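Local coordinates for protein malate dehydrogenase (Porphyromonas gingivalis, PDB 3FI9) that probably catalyses the NAD-dependent interconversion of malate and oxaloacetate, at residues A[11-16]-A[79-84]; A[36-41]-A[65-70]; A[122-127]-A[145-150]. All coordinates share one frame; numbering follows the deposited sequence.

Contact 1: A[11-16]-A[79-84]; sequences LTIVGA and YIVSSG
V14 and S82 lie next to each other on one face of the sheet, where two parallel strands come closest at their C-terminal ends, their CA atoms 4.4 Å apart against 5.0 Å for the pair I13 and V81. The hydroxyl of S82 lies against the valine branch: OG is 3.5 Å from V14 CG1. With OG anti to the backbone N (chi1 178°), the same oxygen accepts the N-H of G84 at 2.8 Å, an ST turn that bends the chain as the strand ends. On this face V14 CG2 also meets I80 CG2, and the T12 hydroxyl turns to the carbonyl of A73. The other face carries L11, I13, Y79 and V81; L11 CD1 reaches across to Y79 CB at 3.9 Å, the two side chains at about a right angle, while I13 and V81 lie side by side, both against M24 of helix 19-30. The ladder joining the strands runs T12 N to Y79 O, V81 N to T12 O, V14 N to V81 O and S83 N to V14 O, all well-formed bonds. Strand 10-14 is the first strand of the Rossmann fold, and the turn after it opens the glycine-rich loop predicted to bind NAD(+). G15, at phi 92°, passes within 4.2 Å of G84, CA to CA; a CB at these backbone angles would meet the S83-G84 peptide and the carbonyl of V14. Packing there is backbone against backbone, and the contact becomes looser and wetter beyond it. S83 OG comes to V14 O only as a long, weak approach. A water gives a proton to G15 O at 2.6 Å and lies 3.0 Å from S83 OG, bridging the two loops.

Contact 2: A[36-41]-A[65-70]; sequences NLCLYD and TFTSDI
In the beta-alpha-beta unit formed by strand 37-40, helix 44-57 and strand 65-67, Y40 and I70 touch just past the parallel pairing of the two strands. I70 CD1 stands 4.0 Å from the centroid of the Y40 ring and 9° off its normal, a CH-pi contact over the centre of one face. CG of Y40 is anti to the backbone N (chi1 162°), and from there the ring reaches toward 65-70. Its edge meets the turn that leads into helix 70-74: D69 N lies in the ring plane, and S68 O is 3.5 Å from Y40 CE1. A water joins Y40 OH to the same S68 carbonyl, to which it donates.

The backbone ladder consists of T65 N to L37 O, L39 N to T65 O and T67 N to L39 O. It then weakens, D41 N reaching T67 O at 3.3 Å, but the S68 hydroxyl closes the end with a short bond of 2.6 Å from its OG to D41 O. At the opposite end T65 OG1 rests 3.3 Å from C38 CB. On the other face L39 CB packs against F66 CB, 4.1 Å away.

T67 OG1 accepts D69 N, an ST turn, and also pairs with E72; D69 caps the helix through E72 N. D41, predicted to bind NAD(+), directs its carboxylate to A17 N and F43 N. Helix 44-57 covers L39 and F66, A73 of helix 70-74 lies against Y40 and T67, and strand 10-14 continues the sheet beyond strand 37-40.

Contact 3: A[122-127]-A[145-150]; sequences VIIIFN and SQVTTL
V122 N donates to Q146 O at 2.8 Å, the shortest bond across this contact. Two more follow it along the parallel strands: T148 N to V122 O at 3.0 Å, then I124 N to T148 O at 3.0 Å. These two are nearly straight at the hydrogen, 160° and 161°, so T148 is gripped through both its N-H and its carbonyl by strand 121-124. The fourth rung, L150 N to I124 O, is weak at 3.5 Å. Beyond the last bridge the spacing widens, to 5.2 Å between I125 CA and L150 CA.

Packing on the face of I123 and T148 has a polar atom against a hydrocarbon chain. T148 OG1 lies between its own backbone N and carbonyl carbon (chi1 46°), which sets it 3.4 Å from I123 CG1, the two side chains side by side and pointing the same way; the hydroxyl has its hydrogen bond with H121 NE2. The other face is mainly aliphatic: V122 CB meets V147 CG2 at 4.3 Å, I124 CG1 approaches V147 CG1, and T149 packs by CG2 on I124 CB. Past the last rung, I125 CG2 meets L150 CB at 3.8 Å.

Helix 238-251 lies against I123, I125 and L150, while helix 129-140 lies against I124, V147 and T149, so the pair of strands is sandwiched between helices. Strand 121-124, helix 129-140 and strand 147-150 form a beta-alpha-beta unit of the Rossmann fold. The loop at the end of its first strand carries I125, F126 and N127, all predicted to bind NAD(+), and the N127 side chain touches H182, the predicted proton acceptor.

Overall arrangement
From the N terminus, strand 10-14 enters the middle of the sheet and strand 37-40 pairs beside it. Contact 2 closes the first loop, 36-41 to 65-70, around helix 44-57. Contact 1 then closes a longer one, 11-16 to 79-84, within which contact 2 is nested. Contact 3 follows in series, returning over helix 129-140. Strands 10-14 and 37-40 join contacts 1 and 2, and strands 77-82 and 121-124 join contacts 1 and 3; contacts 2 and 3, about 19 Å apart between centres, do not touch. With those two pairings the contacts join six parallel strands, order 3-2-1-4-5-6, of the Rossmann-type NAD-binding domain.

Contact 1: A[11-16]-A[79-84]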
# COMPACT_ATOMS: atom_id res chain seq x y z
N LEU A 11 -2.01 11.49 -14.03
CA LEU A 11 -2.59 11.52 -12.71
C LEU A 11 -1.58 12.16 -11.75
O LEU A 11 -0.42 11.71 -11.59
CB LEU A 11 -2.98 10.10 -12.25
CG LEU A 11 -3.24 9.88 -10.73
CD1 LEU A 11 -4.34 10.82 -10.19
CD2 LEU A 11 -3.62 8.38 -10.42
N THR A 12 -2.03 13.23 -11.12
CA THR A 12 -1.23 13.88 -10.10
C THR A 12 -1.76 13.72 -8.68
O THR A 12 -2.90 14.09 -8.36
CB THR A 12 -1.09 15.35 -10.42
OG1 THR A 12 -0.37 15.48 -11.65
CG2 THR A 12 -0.33 16.08 -9.30
N ILE A 13 -0.89 13.24 -7.81
CA ILE A 13 -1.22 13.12 -6.38
C ILE A 13 -0.68 14.32 -5.68
O ILE A 13 0.52 14.55 -5.72
CB ILE A 13 -0.55 11.88 -5.76
CG1 ILE A 13 -1.02 10.61 -6.46
CG2 ILE A 13 -0.85 11.79 -4.22
CD1 ILE A 13 -2.47 10.50 -6.69
N VAL A 14 -1.55 15.10 -5.03
CA VAL A 14 -1.07 16.20 -4.23
C VAL A 14 -0.97 15.76 -2.76
O VAL A 14 -1.88 15.12 -2.26
CB VAL A 14 -2.01 17.45 -4.38
CG1 VAL A 14 -1.62 18.53 -3.41
CG2 VAL A 14 -1.93 17.97 -5.77
N GLY A 15 0.13 16.07 -2.10
CA GLY A 15 0.30 15.63 -0.72
C GLY A 15 1.00 14.29 -0.68
O GLY A 15 0.83 13.55 0.27
N ALA A 16 1.78 14.00 -1.72
CA ALA A 16 2.39 12.67 -1.92
C ALA A 16 3.50 12.29 -0.92
O ALA A 16 3.85 11.11 -0.82
CB ALA A 16 2.95 12.58 -3.38
N TYR A 79 -6.26 14.08 -14.08
CA TYR A 79 -6.86 13.58 -12.82
C TYR A 79 -6.00 14.04 -11.70
O TYR A 79 -4.77 14.06 -11.81
CB TYR A 79 -6.97 12.05 -12.81
CG TYR A 79 -7.76 11.59 -14.00
CD1 TYR A 79 -9.13 11.48 -13.94
CD2 TYR A 79 -7.12 11.36 -15.24
CE1 TYR A 79 -9.88 11.07 -15.08
CE2 TYR A 79 -7.84 10.99 -16.34
CZ TYR A 79 -9.22 10.83 -16.26
OH TYR A 79 -9.93 10.46 -17.37
N ILE A 80 -6.64 14.44 -10.60
CA ILE A 80 -5.93 14.92 -9.45
C ILE A 80 -6.56 14.35 -8.21
O ILE A 80 -7.79 14.37 -8.07
CB ILE A 80 -6.04 16.47 -9.31
CG1 ILE A 80 -5.38 17.18 -10.51
CG2 ILE A 80 -5.35 16.91 -7.99
CD1 ILE A 80 -5.63 18.70 -10.53
N VAL A 81 -5.73 13.87 -7.30
CA VAL A 81 -6.23 13.46 -5.98
C VAL A 81 -5.41 14.19 -4.96
O VAL A 81 -4.21 14.03 -4.93
CB VAL A 81 -6.05 11.94 -5.76
CG1 VAL A 81 -6.41 11.53 -4.28
CG2 VAL A 81 -6.87 11.18 -6.79
N SER A 82 -6.04 14.96 -4.08
CA SER A 82 -5.28 15.67 -3.03
C SER A 82 -5.54 15.29 -1.59
O SER A 82 -6.69 15.36 -1.13
CB SER A 82 -5.48 17.19 -3.11
OG SER A 82 -4.76 17.83 -2.05
N SER A 83 -4.46 14.92 -0.89
CA SER A 83 -4.52 14.86 0.56
C SER A 83 -3.68 15.98 1.11
O SER A 83 -3.11 15.83 2.17
CB SER A 83 -3.98 13.55 1.13
OG SER A 83 -2.73 13.25 0.53
N GLY A 84 -3.57 17.08 0.38
CA GLY A 84 -2.65 18.13 0.83
C GLY A 84 -3.38 19.17 1.63
O GLY A 84 -3.60 20.26 1.15
O HOH W 1 -0.46 12.65 2.37

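Contact 2: A[36-41]-A[65-70]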
# COMPACT_ATOMS: atom_id res chain seq x y z
N ASN A 36 1.80 7.65 -16.36
CA ASN A 36 2.22 9.02 -16.09
C ASN A 36 1.67 9.46 -14.74
O ASN A 36 0.67 10.17 -14.63
CB ASN A 36 1.79 9.90 -17.26
CG ASN A 36 2.49 9.44 -18.55
OD1 ASN A 36 3.72 9.40 -18.60
ND2 ASN A 36 1.71 9.01 -19.55
N LEU A 37 2.33 8.96 -13.72
CA LEU A 37 1.91 9.24 -12.34
C LEU A 37 2.86 10.29 -11.79
O LEU A 37 4.07 10.11 -11.78
CB LEU A 37 2.01 7.94 -11.54
CG LEU A 37 1.67 8.05 -10.06
CD1 LEU A 37 0.22 8.37 -9.96
CD2 LEU A 37 2.04 6.72 -9.29
N CYS A 38 2.30 11.41 -11.34
CA CYS A 38 3.10 12.53 -10.88
C CYS A 38 2.84 12.84 -9.41
O CYS A 38 1.67 12.97 -9.00
CB CYS A 38 2.83 13.75 -11.77
SG CYS A 38 3.63 15.26 -11.23
N LEU A 39 3.91 12.92 -8.63
CA LEU A 39 3.81 13.10 -7.19
C LEU A 39 4.22 14.53 -6.84
O LEU A 39 5.36 14.97 -7.17
CB LEU A 39 4.68 12.08 -6.47
CG LEU A 39 4.47 10.60 -6.82
CD1 LEU A 39 5.25 9.79 -5.78
CD2 LEU A 39 2.96 10.27 -6.78
N TYR A 40 3.32 15.26 -6.17
CA TYR A 40 3.62 16.64 -5.80
C TYR A 40 3.55 16.81 -4.27
O TYR A 40 2.62 16.31 -3.64
CB TYR A 40 2.66 17.65 -6.49
CG TYR A 40 2.70 19.00 -5.78
CD1 TYR A 40 3.69 19.93 -6.07
CD2 TYR A 40 1.78 19.31 -4.79
CE1 TYR A 40 3.75 21.16 -5.42
CE2 TYR A 40 1.83 20.52 -4.10
CZ TYR A 40 2.83 21.44 -4.41
OH TYR A 40 2.87 22.64 -3.73
N ASP A 41 4.54 17.48 -3.69
CA ASP A 41 4.47 17.89 -2.31
C ASP A 41 5.44 19.05 -2.15
O ASP A 41 6.56 19.02 -2.72
CB ASP A 41 4.91 16.75 -1.38
CG ASP A 41 4.32 16.85 0.01
OD1 ASP A 41 4.82 17.70 0.77
OD2 ASP A 41 3.39 16.05 0.39
N THR A 65 7.06 10.73 -12.01
CA THR A 65 7.68 12.03 -11.91
C THR A 65 7.37 12.56 -10.51
O THR A 65 6.38 12.17 -9.89
CB THR A 65 7.25 13.06 -13.02
OG1 THR A 65 5.81 13.16 -13.13
CG2 THR A 65 7.87 12.73 -14.42
N PHE A 66 8.24 13.40 -9.99
CA PHE A 66 7.91 14.07 -8.73
C PHE A 66 8.41 15.49 -8.78
O PHE A 66 9.41 15.78 -9.46
CB PHE A 66 8.41 13.33 -7.51
CG PHE A 66 9.91 13.21 -7.42
CD1 PHE A 66 10.65 14.10 -6.63
CD2 PHE A 66 10.57 12.19 -8.09
CE1 PHE A 66 12.04 13.96 -6.54
CE2 PHE A 66 11.96 12.06 -7.98
CZ PHE A 66 12.68 12.94 -7.22
N THR A 67 7.72 16.36 -8.07
CA THR A 67 8.06 17.77 -8.09
C THR A 67 7.43 18.52 -6.93
O THR A 67 6.34 18.14 -6.42
CB THR A 67 7.63 18.42 -9.47
OG1 THR A 67 7.99 19.81 -9.48
CG2 THR A 67 6.12 18.35 -9.69
N SER A 68 8.11 19.58 -6.49
CA SER A 68 7.55 20.53 -5.51
C SER A 68 7.08 21.84 -6.15
O SER A 68 6.78 22.81 -5.43
CB SER A 68 8.55 20.85 -4.41
OG SER A 68 8.87 19.67 -3.72
N ASP A 69 7.01 21.85 -7.48
CA ASP A 69 6.56 22.99 -8.27
C ASP A 69 5.16 22.69 -8.78
O ASP A 69 4.95 21.77 -9.59
CB ASP A 69 7.47 23.25 -9.48
CG ASP A 69 7.05 24.51 -10.28
OD1 ASP A 69 7.53 25.62 -9.97
OD2 ASP A 69 6.17 24.43 -11.14
N ILE A 70 4.19 23.46 -8.31
CA ILE A 70 2.82 23.17 -8.66
C ILE A 70 2.52 23.32 -10.14
O ILE A 70 1.73 22.58 -10.65
CB ILE A 70 1.81 23.99 -7.82
CG1 ILE A 70 0.40 23.47 -8.12
CG2 ILE A 70 1.96 25.49 -8.03
CD1 ILE A 70 0.12 22.15 -7.35
O HOH W 2 4.55 11.51 -14.62
O HOH W 3 5.61 23.53 -3.30

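Contact 3: A[122-127]-A[145-150]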
# COMPACT_ATOMS: atom_id res chain seq x y z
N VAL A 122 -11.36 15.69 -10.09
CA VAL A 122 -10.53 16.07 -8.98
C VAL A 122 -11.20 15.53 -7.73
O VAL A 122 -12.42 15.67 -7.59
CB VAL A 122 -10.46 17.62 -8.82
CG1 VAL A 122 -9.62 17.96 -7.60
CG2 VAL A 122 -9.90 18.24 -10.07
N ILE A 123 -10.40 14.93 -6.86
CA ILE A 123 -10.87 14.39 -5.57
C ILE A 123 -10.12 15.02 -4.42
O ILE A 123 -8.87 15.02 -4.36
CB ILE A 123 -10.73 12.83 -5.52
CG1 ILE A 123 -11.40 12.19 -6.78
CG2 ILE A 123 -11.27 12.30 -4.16
CD1 ILE A 123 -11.31 10.64 -6.84
N ILE A 124 -10.89 15.55 -3.46
CA ILE A 124 -10.34 16.27 -2.35
C ILE A 124 -10.59 15.42 -1.10
O ILE A 124 -11.73 15.00 -0.88
CB ILE A 124 -11.07 17.60 -2.20
CG1 ILE A 124 -10.95 18.47 -3.48
CG2 ILE A 124 -10.55 18.33 -0.96
CD1 ILE A 124 -9.50 18.81 -3.81
N ILE A 125 -9.56 15.12 -0.31
CA ILE A 125 -9.83 14.24 0.83
C ILE A 125 -9.52 14.85 2.20
O ILE A 125 -9.90 14.29 3.24
CB ILE A 125 -9.13 12.86 0.70
CG1 ILE A 125 -7.69 12.91 1.21
CG2 ILE A 125 -9.34 12.29 -0.75
CD1 ILE A 125 -7.21 11.54 1.70
N PHE A 126 -8.90 16.02 2.20
CA PHE A 126 -8.56 16.69 3.43
C PHE A 126 -9.76 17.43 4.04
O PHE A 126 -10.65 17.94 3.34
CB PHE A 126 -7.29 17.56 3.29
CG PHE A 126 -7.40 18.69 2.28
CD1 PHE A 126 -7.84 19.95 2.66
CD2 PHE A 126 -6.99 18.50 0.97
CE1 PHE A 126 -7.89 21.00 1.72
CE2 PHE A 126 -7.03 19.54 0.03
CZ PHE A 126 -7.50 20.80 0.41
N ASN A 127 -9.83 17.40 5.36
CA ASN A 127 -11.01 17.92 6.04
C ASN A 127 -10.93 19.41 6.32
O ASN A 127 -9.84 19.98 6.33
CB ASN A 127 -11.26 17.12 7.31
CG ASN A 127 -12.16 15.92 7.05
OD1 ASN A 127 -13.11 16.01 6.26
ND2 ASN A 127 -11.85 14.81 7.66
N SER A 145 -19.99 17.87 -11.86
CA SER A 145 -19.70 16.47 -12.09
C SER A 145 -18.20 16.11 -12.02
O SER A 145 -17.84 14.94 -12.04
CB SER A 145 -20.22 16.09 -13.47
OG SER A 145 -19.42 16.80 -14.40
N GLN A 146 -17.33 17.11 -11.92
CA GLN A 146 -15.91 16.85 -12.01
C GLN A 146 -15.19 16.83 -10.67
O GLN A 146 -13.98 16.64 -10.63
CB GLN A 146 -15.27 17.91 -12.92
CG GLN A 146 -15.83 17.91 -14.39
CD GLN A 146 -15.13 18.93 -15.23
OE1 GLN A 146 -15.56 20.07 -15.29
NE2 GLN A 146 -13.99 18.54 -15.84
N VAL A 147 -15.90 17.10 -9.57
CA VAL A 147 -15.23 17.14 -8.26
C VAL A 147 -15.96 16.28 -7.24
O VAL A 147 -17.17 16.43 -7.10
CB VAL A 147 -15.12 18.58 -7.70
CG1 VAL A 147 -14.38 18.62 -6.31
CG2 VAL A 147 -14.39 19.47 -8.71
N THR A 148 -15.24 15.40 -6.54
CA THR A 148 -15.81 14.59 -5.45
C THR A 148 -14.91 14.66 -4.22
O THR A 148 -13.76 15.10 -4.29
CB THR A 148 -15.94 13.10 -5.82
OG1 THR A 148 -14.72 12.65 -6.44
CG2 THR A 148 -17.09 12.91 -6.82
N THR A 149 -15.44 14.24 -3.07
CA THR A 149 -14.63 14.07 -1.89
C THR A 149 -14.75 12.63 -1.38
O THR A 149 -15.75 11.98 -1.61
CB THR A 149 -15.08 15.03 -0.73
OG1 THR A 149 -16.44 14.76 -0.37
CG2 THR A 149 -15.04 16.52 -1.22
N LEU A 150 -13.71 12.15 -0.70
CA LEU A 150 -13.76 10.90 0.04
C LEU A 150 -14.81 11.02 1.16
O LEU A 150 -14.69 11.90 2.04
CB LEU A 150 -12.40 10.65 0.70
CG LEU A 150 -12.37 9.50 1.70
CD1 LEU A 150 -12.65 8.20 0.90
CD2 LEU A 150 -11.04 9.45 2.51